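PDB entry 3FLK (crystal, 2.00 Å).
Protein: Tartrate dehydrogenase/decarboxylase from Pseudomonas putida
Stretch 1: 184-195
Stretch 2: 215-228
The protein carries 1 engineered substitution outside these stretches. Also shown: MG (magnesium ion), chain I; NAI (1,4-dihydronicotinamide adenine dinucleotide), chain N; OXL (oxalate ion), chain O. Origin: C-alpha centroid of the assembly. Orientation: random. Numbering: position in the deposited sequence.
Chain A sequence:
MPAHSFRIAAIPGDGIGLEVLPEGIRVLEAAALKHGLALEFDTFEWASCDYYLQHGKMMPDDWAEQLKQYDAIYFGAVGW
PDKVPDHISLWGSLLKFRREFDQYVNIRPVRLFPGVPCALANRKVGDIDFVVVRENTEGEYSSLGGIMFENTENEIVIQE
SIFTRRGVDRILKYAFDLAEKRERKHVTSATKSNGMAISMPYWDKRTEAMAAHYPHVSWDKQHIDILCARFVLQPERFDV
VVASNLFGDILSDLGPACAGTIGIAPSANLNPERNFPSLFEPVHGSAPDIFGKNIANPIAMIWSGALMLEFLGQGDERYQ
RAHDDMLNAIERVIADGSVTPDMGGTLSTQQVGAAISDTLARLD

Stretch 1, residues 184-195: RKHVTSATKSNG
Stretch 2 (215-228) PHVSWDKQHIDILC

The most unusual feature of this contact is that a parallel strand pair ends in an active site: where the ladder stops, the second strand runs on into a helix, and Lys-192 reaches the oxalate, Asn-194 the dinucleotide and Asp-225 the magnesium. Strands 186-191 and 218-223 run 13° apart, and their axes approach to 4.7 Å, with extended backbones (phi -60 to -142°, psi 123 to 174°). His-186 pairs with Ser-218, and the register continues one-for-one to Thr-191 with His-223.

Parallel strands bond by alternation. Ser-218 N donates to Lys-185 O (2.9 Å), Val-187 N to Ser-218 O (2.9 Å), Asp-220 N to Val-187 O (3.0 Å), Ser-189 N to Asp-220 O (2.8 Å), Gln-222 N to Ser-189 O (3.0 Å) and Thr-191 N to Gln-222 O (2.9 Å). A weak bond, Ile-224 N to Thr-191 O (2.7 Å, 130°), carries the pattern into the helix, with His-223 at the N-cap position.

Side chains alternate between faces as far as Ala-190 and Gln-222, then diverge at Thr-191 and His-223. On the face of His-186, Thr-188 and Ala-190, His-186 (t, chi2 52°) bonds through ND1 to Ser-218 O (3.2 Å), while Thr-188 (m) donates OG1 to Asp-220 OD2 (2.9 Å); Asp-220 (p) swings its carboxylate nearer to accept. Ala-190 CB packs 3.6 Å from Leu-227 CD2 (Leu-227 t, p), a methyl group meeting a leucine branch. On the other face, Val-187 (t) sets CG2 3.8 Å from Val-217 CG1 (Val-217 t), a buried apolar contact.

Beyond the ladder, Lys-192 (t, p, t, p) sends NZ to Asn-194 OD1 (2.9 Å) and oxalate O4 (3.2 Å), its cation suiting the anion. Asp-225 (p) binds magnesium through OD2 at 2.0 Å. Asn-194 (p) donates ND2 to NAI O2D (3.1 Å) and lies over one face of the His-223 ring (m, chi2 -55°), whose buried ND1 lacks a partner. The contact buries 971 Å² between the stretches, both sides summed.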

# COMPACT_ATOMS: atom_id res chain seq x y z
N ARG A 184 -12.57 8.73 20.39
CA ARG A 184 -11.36 9.47 20.02
C ARG A 184 -11.60 10.66 19.08
O ARG A 184 -10.80 11.60 19.04
CB ARG A 184 -10.27 8.54 19.48
CG ARG A 184 -9.67 7.63 20.54
CD ARG A 184 -8.67 6.65 19.95
NE ARG A 184 -7.35 7.24 19.78
CZ ARG A 184 -6.35 6.68 19.09
NH1 ARG A 184 -6.52 5.51 18.49
NH2 ARG A 184 -5.19 7.31 18.99
N LYS A 185 -12.71 10.62 18.35
CA LYS A 185 -13.10 11.68 17.40
C LYS A 185 -11.93 12.11 16.51
O LYS A 185 -11.51 13.27 16.54
CB LYS A 185 -13.73 12.88 18.14
CG LYS A 185 -14.87 12.49 19.06
CD LYS A 185 -15.72 13.68 19.47
CE LYS A 185 -16.60 13.34 20.68
NZ LYS A 185 -17.43 12.11 20.47
N HIS A 186 -11.42 11.16 15.73
CA HIS A 186 -10.24 11.40 14.91
C HIS A 186 -10.34 10.70 13.55
O HIS A 186 -10.64 9.51 13.48
CB HIS A 186 -8.98 10.95 15.68
CG HIS A 186 -7.73 10.96 14.86
ND1 HIS A 186 -7.32 12.05 14.13
CD2 HIS A 186 -6.78 10.01 14.67
CE1 HIS A 186 -6.18 11.77 13.52
NE2 HIS A 186 -5.83 10.54 13.83
N VAL A 187 -10.11 11.47 12.49
CA VAL A 187 -10.13 10.96 11.12
C VAL A 187 -8.76 11.12 10.46
O VAL A 187 -8.20 12.22 10.46
CB VAL A 187 -11.20 11.68 10.24
CG1 VAL A 187 -11.05 11.30 8.76
CG2 VAL A 187 -12.60 11.36 10.71
N THR A 188 -8.24 10.03 9.92
CA THR A 188 -7.06 10.09 9.06
C THR A 188 -7.50 9.87 7.61
O THR A 188 -8.19 8.91 7.30
CB THR A 188 -5.99 9.03 9.45
OG1 THR A 188 -5.59 9.24 10.80
CG2 THR A 188 -4.76 9.12 8.55
N SER A 189 -7.10 10.80 6.74
CA SER A 189 -7.41 10.71 5.32
C SER A 189 -6.20 10.18 4.56
O SER A 189 -5.11 10.76 4.64
CB SER A 189 -7.82 12.08 4.78
OG SER A 189 -8.27 11.98 3.44
N ALA A 190 -6.38 9.08 3.83
CA ALA A 190 -5.33 8.56 2.96
C ALA A 190 -5.27 9.39 1.68
O ALA A 190 -6.29 9.60 1.02
CB ALA A 190 -5.58 7.09 2.63
N THR A 191 -4.07 9.85 1.34
CA THR A 191 -3.88 10.67 0.15
C THR A 191 -2.59 10.33 -0.62
O THR A 191 -1.80 9.51 -0.17
CB THR A 191 -3.97 12.20 0.48
OG1 THR A 191 -4.04 12.96 -0.73
CG2 THR A 191 -2.78 12.66 1.31
N LYS A 192 -2.42 10.95 -1.78
CA LYS A 192 -1.14 10.94 -2.51
C LYS A 192 -1.11 12.16 -3.42
O LYS A 192 -0.96 12.04 -4.64
CB LYS A 192 -0.93 9.63 -3.29
CG LYS A 192 0.55 9.27 -3.49
CD LYS A 192 1.34 9.41 -2.19
CE LYS A 192 2.72 8.79 -2.25
NZ LYS A 192 3.71 9.63 -2.97
N SER A 193 -1.25 13.32 -2.80
CA SER A 193 -1.43 14.59 -3.51
C SER A 193 -0.13 15.19 -4.04
O SER A 193 -0.12 16.33 -4.51
CB SER A 193 -2.18 15.59 -2.63
OG SER A 193 -1.74 15.53 -1.28
N ASN A 194 0.97 14.44 -3.97
CA ASN A 194 2.18 14.83 -4.68
C ASN A 194 2.28 14.14 -6.05
O ASN A 194 2.43 14.82 -7.07
CB ASN A 194 3.45 14.65 -3.83
CG ASN A 194 3.53 13.30 -3.11
OD1 ASN A 194 2.88 12.33 -3.49
ND2 ASN A 194 4.35 13.25 -2.07
N GLY A 195 2.17 12.82 -6.06
CA GLY A 195 2.31 12.02 -7.28
C GLY A 195 1.11 12.05 -8.22
O GLY A 195 1.27 12.13 -9.44
N PRO A 215 -16.34 20.53 14.24
CA PRO A 215 -15.43 21.15 15.21
C PRO A 215 -14.85 20.18 16.24
O PRO A 215 -13.72 20.38 16.70
CB PRO A 215 -16.32 22.20 15.90
CG PRO A 215 -17.72 21.79 15.61
CD PRO A 215 -17.67 21.16 14.26
N HIS A 216 -15.59 19.12 16.58
CA HIS A 216 -15.13 18.16 17.59
C HIS A 216 -14.12 17.14 17.06
O HIS A 216 -13.35 16.56 17.84
CB HIS A 216 -16.32 17.40 18.21
CG HIS A 216 -17.40 18.29 18.74
ND1 HIS A 216 -18.74 17.96 18.65
CD2 HIS A 216 -17.35 19.49 19.36
CE1 HIS A 216 -19.46 18.92 19.19
NE2 HIS A 216 -18.65 19.86 19.63
N VAL A 217 -14.11 16.94 15.74
CA VAL A 217 -13.26 15.91 15.13
C VAL A 217 -11.86 16.43 14.75
O VAL A 217 -11.71 17.40 14.00
CB VAL A 217 -13.96 15.24 13.91
CG1 VAL A 217 -13.06 14.18 13.27
CG2 VAL A 217 -15.28 14.62 14.33
N SER A 218 -10.85 15.77 15.30
CA SER A 218 -9.46 15.99 14.93
C SER A 218 -9.20 15.26 13.61
O SER A 218 -9.65 14.13 13.42
CB SER A 218 -8.55 15.44 16.03
OG SER A 218 -7.19 15.49 15.67
N TRP A 219 -8.49 15.90 12.68
CA TRP A 219 -8.21 15.27 11.39
C TRP A 219 -6.81 15.53 10.86
O TRP A 219 -6.24 16.61 11.06
CB TRP A 219 -9.28 15.63 10.34
CG TRP A 219 -9.04 16.92 9.62
CD1 TRP A 219 -9.32 18.18 10.07
CD2 TRP A 219 -8.48 17.08 8.30
NE1 TRP A 219 -8.96 19.12 9.12
CE2 TRP A 219 -8.44 18.47 8.03
CE3 TRP A 219 -8.00 16.19 7.34
CZ2 TRP A 219 -7.95 18.99 6.83
CZ3 TRP A 219 -7.50 16.71 6.14
CH2 TRP A 219 -7.48 18.09 5.90
N ASP A 220 -6.25 14.52 10.19
CA ASP A 220 -4.97 14.66 9.51
C ASP A 220 -4.98 13.92 8.17
O ASP A 220 -5.78 13.01 7.96
CB ASP A 220 -3.81 14.18 10.40
CG ASP A 220 -3.76 12.67 10.55
OD1 ASP A 220 -2.66 12.10 10.38
OD2 ASP A 220 -4.80 12.05 10.84
N LYS A 221 -4.10 14.34 7.27
CA LYS A 221 -3.92 13.63 6.01
C LYS A 221 -2.50 13.08 5.92
O LYS A 221 -1.55 13.69 6.40
CB LYS A 221 -4.27 14.51 4.80
CG LYS A 221 -3.35 15.70 4.58
CD LYS A 221 -3.82 16.53 3.40
CE LYS A 221 -2.76 17.55 3.01
NZ LYS A 221 -3.19 18.37 1.85
N GLN A 222 -2.38 11.90 5.33
CA GLN A 222 -1.10 11.23 5.20
C GLN A 222 -0.98 10.63 3.81
O GLN A 222 -1.93 10.00 3.32
CB GLN A 222 -0.94 10.15 6.27
CG GLN A 222 -0.88 10.67 7.70
CD GLN A 222 -0.65 9.60 8.74
OE1 GLN A 222 -1.11 9.71 9.88
NE2 GLN A 222 0.08 8.55 8.37
N HIS A 223 0.16 10.85 3.17
CA HIS A 223 0.45 10.20 1.90
C HIS A 223 0.44 8.69 2.13
O HIS A 223 0.87 8.21 3.18
CB HIS A 223 1.80 10.66 1.33
CG HIS A 223 1.82 12.09 0.90
ND1 HIS A 223 0.92 12.61 -0.01
CD2 HIS A 223 2.64 13.11 1.23
CE1 HIS A 223 1.18 13.89 -0.21
NE2 HIS A 223 2.23 14.22 0.53
N ILE A 224 -0.07 7.95 1.15
CA ILE A 224 -0.30 6.52 1.29
C ILE A 224 0.96 5.73 1.66
O ILE A 224 0.88 4.78 2.45
CB ILE A 224 -1.04 5.91 0.05
CG1 ILE A 224 -1.46 4.45 0.29
CG2 ILE A 224 -0.20 6.04 -1.23
CD1 ILE A 224 -2.55 4.27 1.35
N ASP A 225 2.11 6.13 1.13
CA ASP A 225 3.36 5.42 1.42
C ASP A 225 3.74 5.48 2.90
O ASP A 225 3.99 4.44 3.52
CB ASP A 225 4.51 5.87 0.50
CG ASP A 225 4.84 7.36 0.60
OD1 ASP A 225 4.05 8.14 1.18
OD2 ASP A 225 5.91 7.74 0.09
N ILE A 226 3.73 6.68 3.49
CA ILE A 226 4.06 6.82 4.90
C ILE A 226 2.94 6.34 5.83
O ILE A 226 3.20 5.90 6.95
CB ILE A 226 4.52 8.27 5.26
CG1 ILE A 226 5.22 8.30 6.63
CG2 ILE A 226 3.36 9.27 5.21
CD1 ILE A 226 6.52 7.49 6.71
N LEU A 227 1.70 6.39 5.34
CA LEU A 227 0.56 5.85 6.09
C LEU A 227 0.73 4.34 6.31
O LEU A 227 0.58 3.86 7.42
CB LEU A 227 -0.75 6.16 5.37
CG LEU A 227 -2.08 5.70 5.98
CD1 LEU A 227 -2.21 6.09 7.44
CD2 LEU A 227 -3.23 6.29 5.20
N CYS A 228 1.07 3.62 5.24
CA CYS A 228 1.37 2.19 5.34
C CYS A 228 2.50 1.91 6.33
O CYS A 228 2.41 0.98 7.13
CB CYS A 228 1.71 1.62 3.96
SG CYS A 228 0.27 1.47 2.89
MG MG I . 7.52 7.55 -1.16
PA NAI N . 8.43 12.22 4.82
O1A NAI N . 9.26 11.11 4.29
O2A NAI N . 9.07 13.53 4.60
O5B NAI N . 8.18 12.01 6.40
C5B NAI N . 7.34 11.00 6.90
C4B NAI N . 7.67 10.72 8.37
O4B NAI N . 8.92 10.07 8.49
C3B NAI N . 7.74 11.99 9.20
O3B NAI N . 7.12 11.76 10.44
C2B NAI N . 9.23 12.24 9.37
O2B NAI N . 9.54 12.85 10.60
C1B NAI N . 9.84 10.85 9.25
N9A NAI N . 11.14 10.91 8.57
C8A NAI N . 11.36 11.13 7.23
N7A NAI N . 12.69 11.11 7.01
C5A NAI N . 13.32 10.89 8.17
C6A NAI N . 14.67 10.78 8.50
N6A NAI N . 15.60 10.84 7.56
N1A NAI N . 15.02 10.54 9.82
C2A NAI N . 14.05 10.42 10.79
N3A NAI N . 12.72 10.53 10.46
C4A NAI N . 12.36 10.76 9.17
O3 NAI N . 7.00 12.10 4.09
PN NAI N . 5.73 13.07 4.27
O1N NAI N . 5.71 13.61 5.65
O2N NAI N . 4.57 12.31 3.76
O5D NAI N . 6.03 14.25 3.22
C5D NAI N . 6.61 15.47 3.60
C4D NAI N . 6.98 16.27 2.35
O4D NAI N . 7.99 15.60 1.62
C3D NAI N . 5.81 16.44 1.40
O3D NAI N . 5.84 17.76 0.91
C2D NAI N . 6.08 15.45 0.29
O2D NAI N . 5.53 15.88 -0.94
C1D NAI N . 7.60 15.41 0.27
N1N NAI N . 8.20 14.15 -0.23
C2N NAI N . 9.25 14.25 -1.11
C3N NAI N . 9.87 13.10 -1.61
C7N NAI N . 11.14 13.24 -2.39
O7N NAI N . 11.84 14.46 -2.35
N7N NAI N . 11.59 12.20 -3.10
C4N NAI N . 9.42 11.85 -1.20
C5N NAI N . 8.35 11.76 -0.29
C6N NAI N . 7.75 12.92 0.19
C1 OXL O . 8.51 8.84 -3.75
C2 OXL O . 7.36 9.68 -3.38
O1 OXL O . 8.95 8.03 -2.90
O2 OXL O . 6.98 10.59 -4.16
O3 OXL O . 9.03 8.96 -4.88
O4 OXL O . 6.79 9.45 -2.29
O HOH W 1 -2.80 9.97 12.88
O HOH W 2 4.98 10.82 -0.70
O HOH W 3 -0.25 17.52 0.45
O HOH W 4 8.82 8.40 0.17
O HOH W 5 8.26 5.61 -0.82